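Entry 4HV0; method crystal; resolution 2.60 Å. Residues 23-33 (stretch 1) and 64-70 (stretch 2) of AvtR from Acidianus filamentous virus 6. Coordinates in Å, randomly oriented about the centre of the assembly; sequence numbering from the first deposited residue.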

# COMPACT_ATOMS: atom_id res chain seq x y z
N SER A 23 -10.06 -7.08 1.14
CA SER A 23 -9.90 -5.90 0.31
C SER A 23 -8.43 -5.55 0.01
O SER A 23 -7.52 -6.12 0.61
CB SER A 23 -10.58 -4.73 1.00
OG SER A 23 -9.96 -4.51 2.24
N VAL A 24 -8.21 -4.62 -0.91
CA VAL A 24 -6.88 -4.11 -1.23
C VAL A 24 -6.28 -3.35 -0.03
O VAL A 24 -5.09 -3.52 0.26
CB VAL A 24 -6.90 -3.27 -2.53
CG1 VAL A 24 -5.60 -2.52 -2.76
CG2 VAL A 24 -7.13 -4.21 -3.71
N PRO A 25 -7.08 -2.56 0.70
CA PRO A 25 -6.53 -1.97 1.92
C PRO A 25 -6.14 -2.96 3.02
O PRO A 25 -5.23 -2.68 3.80
CB PRO A 25 -7.67 -1.07 2.41
CG PRO A 25 -8.39 -0.69 1.18
CD PRO A 25 -8.36 -1.94 0.34
N ALA A 26 -6.82 -4.09 3.11
CA ALA A 26 -6.44 -5.11 4.09
C ALA A 26 -5.05 -5.66 3.76
O ALA A 26 -4.21 -5.89 4.63
CB ALA A 26 -7.47 -6.24 4.14
N VAL A 27 -4.81 -5.85 2.48
CA VAL A 27 -3.52 -6.36 2.01
C VAL A 27 -2.40 -5.31 2.34
O VAL A 27 -1.37 -5.66 2.92
CB VAL A 27 -3.66 -6.73 0.51
CG1 VAL A 27 -2.34 -7.11 -0.14
CG2 VAL A 27 -4.66 -7.85 0.34
N ILE A 28 -2.62 -4.04 2.01
CA ILE A 28 -1.65 -2.99 2.36
C ILE A 28 -1.39 -2.97 3.86
O ILE A 28 -0.23 -2.98 4.26
CB ILE A 28 -2.13 -1.60 1.92
CG1 ILE A 28 -2.06 -1.48 0.41
CG2 ILE A 28 -1.34 -0.48 2.58
CD1 ILE A 28 -2.89 -0.30 -0.06
N ARG A 29 -2.45 -2.98 4.68
CA ARG A 29 -2.28 -3.06 6.14
C ARG A 29 -1.47 -4.27 6.58
O ARG A 29 -0.60 -4.13 7.43
CB ARG A 29 -3.59 -3.03 6.89
CG ARG A 29 -4.10 -1.62 7.07
CD ARG A 29 -5.14 -1.53 8.18
NE ARG A 29 -6.33 -2.30 7.86
CZ ARG A 29 -7.30 -1.90 7.02
NH1 ARG A 29 -7.24 -0.72 6.40
NH2 ARG A 29 -8.33 -2.70 6.79
N LYS A 30 -1.67 -5.42 5.96
CA LYS A 30 -0.90 -6.60 6.33
C LYS A 30 0.58 -6.41 5.99
O LYS A 30 1.45 -6.71 6.82
CB LYS A 30 -1.48 -7.86 5.69
CG LYS A 30 -0.84 -9.16 6.16
CD LYS A 30 -1.82 -10.33 6.10
CE LYS A 30 -1.14 -11.70 6.15
NZ LYS A 30 -0.86 -12.31 4.82
N ILE A 31 0.88 -5.88 4.80
CA ILE A 31 2.27 -5.62 4.40
C ILE A 31 2.90 -4.61 5.36
O ILE A 31 4.00 -4.84 5.87
CB ILE A 31 2.35 -5.07 2.98
CG1 ILE A 31 1.97 -6.14 2.00
CG2 ILE A 31 3.79 -4.57 2.64
CD1 ILE A 31 1.57 -5.57 0.66
N LEU A 32 2.19 -3.52 5.66
CA LEU A 32 2.71 -2.54 6.63
C LEU A 32 2.94 -3.14 8.02
O LEU A 32 3.92 -2.81 8.67
CB LEU A 32 1.83 -1.31 6.74
CG LEU A 32 1.66 -0.54 5.41
CD1 LEU A 32 0.80 0.70 5.60
CD2 LEU A 32 2.97 -0.20 4.69
N LYS A 33 2.05 -4.01 8.49
CA LYS A 33 2.24 -4.63 9.82
C LYS A 33 3.46 -5.52 9.83
O LYS A 33 4.28 -5.43 10.71
CB LYS A 33 0.99 -5.40 10.27
CG LYS A 33 -0.14 -4.48 10.72
CD LYS A 33 -1.46 -5.14 10.42
CE LYS A 33 -2.39 -5.08 11.63
NZ LYS A 33 -3.60 -5.94 11.45
N ARG A 64 -5.64 5.74 -6.24
CA ARG A 64 -5.68 6.36 -4.92
C ARG A 64 -6.37 5.37 -3.97
O ARG A 64 -7.53 5.03 -4.16
CB ARG A 64 -6.46 7.66 -4.96
CG ARG A 64 -5.78 8.79 -5.71
CD ARG A 64 -6.10 10.14 -5.08
NE ARG A 64 -5.35 11.22 -5.74
CZ ARG A 64 -4.05 11.46 -5.59
NH1 ARG A 64 -3.29 10.70 -4.80
NH2 ARG A 64 -3.48 12.47 -6.23
N ILE A 65 -5.66 4.91 -2.94
CA ILE A 65 -6.19 3.89 -2.03
C ILE A 65 -6.44 4.45 -0.64
O ILE A 65 -5.54 5.02 -0.02
CB ILE A 65 -5.24 2.70 -1.91
CG1 ILE A 65 -5.12 1.94 -3.22
CG2 ILE A 65 -5.77 1.71 -0.88
CD1 ILE A 65 -4.04 0.88 -3.21
N ASN A 66 -7.66 4.25 -0.14
CA ASN A 66 -8.04 4.68 1.20
C ASN A 66 -7.51 3.72 2.25
O ASN A 66 -8.24 2.93 2.83
CB ASN A 66 -9.56 4.86 1.33
CG ASN A 66 -9.97 6.31 1.51
OD1 ASN A 66 -9.14 7.21 1.55
ND2 ASN A 66 -11.27 6.54 1.64
N CYS A 67 -6.21 3.78 2.47
CA CYS A 67 -5.62 3.02 3.54
C CYS A 67 -5.73 3.89 4.77
O CYS A 67 -5.23 5.02 4.77
CB CYS A 67 -4.18 2.68 3.25
SG CYS A 67 -3.61 1.43 4.40
N LYS A 68 -6.44 3.39 5.78
CA LYS A 68 -6.57 4.02 7.09
C LYS A 68 -5.97 3.10 8.16
O LYS A 68 -6.40 1.96 8.29
CB LYS A 68 -8.05 4.25 7.42
CG LYS A 68 -8.79 5.12 6.44
CD LYS A 68 -10.11 5.62 7.00
CE LYS A 68 -10.85 6.48 6.00
NZ LYS A 68 -12.19 6.90 6.51
N LEU A 69 -4.98 3.61 8.87
CA LEU A 69 -4.33 2.99 10.03
C LEU A 69 -4.60 3.87 11.25
O LEU A 69 -5.02 5.02 11.11
CB LEU A 69 -2.81 2.98 9.79
CG LEU A 69 -2.13 1.99 8.84
CD1 LEU A 69 -0.67 2.39 8.63
CD2 LEU A 69 -2.18 0.57 9.39
N GLU A 70 -4.36 3.33 12.44
CA GLU A 70 -4.38 4.15 13.66
C GLU A 70 -3.45 5.33 13.44
O GLU A 70 -2.40 5.16 12.83
CB GLU A 70 -3.88 3.35 14.87
CG GLU A 70 -4.71 2.14 15.25
CD GLU A 70 -4.09 1.33 16.37
OE1 GLU A 70 -3.10 1.74 17.02
OE2 GLU A 70 -4.59 0.24 16.60

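The contact sets one side of a helix, residues 24-33, against the end of a strand and the loop that follows it, and it is mainly apolar. The rule it follows is helical periodicity: Val24, Pro25, Ile28, Arg29 and Leu32 recur at spacings of three and four, so they meet the second stretch as one stripe, while Ala26, Val27, Lys30 and Ile31 make no contact with it. Together the two stretches bury 419 Å², with the backbones closest at Pro25 and Cys67, whose CA atoms lie 5.3 Å apart.

Ile65 covers the most surface. Its CA-to-CB bond points toward the helix, and with chi1 in m and chi2 in t, both branches close on Ile28 CD1: Ile65 CD1 and Ile65 CG2 each lie 3.6 Å from it. Ile65 CD1 also reaches Val24 CG1 at 3.8 Å, and Ile65 CG2 lies 4.1 Å from Pro25 CG. A beta-branched residue suits this place: it is at home in a strand, and its two arms fill the space over the first turns of the helix. Pro25 suits its own position because the first turn of a helix does not need its missing amide hydrogen; its CG also packs 4.0 Å from Asn66 O. Right before the helix, Ser23 is the N-cap, its OG accepting from Ala26 N at 3.3 Å.

Arg29 contributes nearly as much area, by a different route. Its CA-to-CB bond runs sideways, but the long chain, m, t, m in its first three chi angles, brings its end nearer to the loop. The aliphatic part does apolar work: Arg29 CG lies 3.7 Å from Leu69 CD2 and 4.1 Å from Cys67 SG. The guanidinium adds one weak hydrogen bond, Arg29 NH1 to Lys68 O, at 3.4 Å and an N-H...O angle of 126°, with the oxygen's position less certain. An arginine can thus be buried here with its methylenes against carbon and sulfur and its charged end near a backbone carbonyl. Lys68 offers that carbonyl; the end of its side chain leads away, and the residue is exposed.

Cys67 fits where the chains run closest: its compact, polarizable sulfur lies 3.5 Å from Ile28 CG2, and Ile28 thereby touches both Ile65 and Cys67. Leu69 extends the apolar seam. It too starts sideways and ends nearer the helix, its CD2 on Arg29 and its CD1 3.8 Å from Leu32 CD1, whose own CA-to-CB bond points toward the loop.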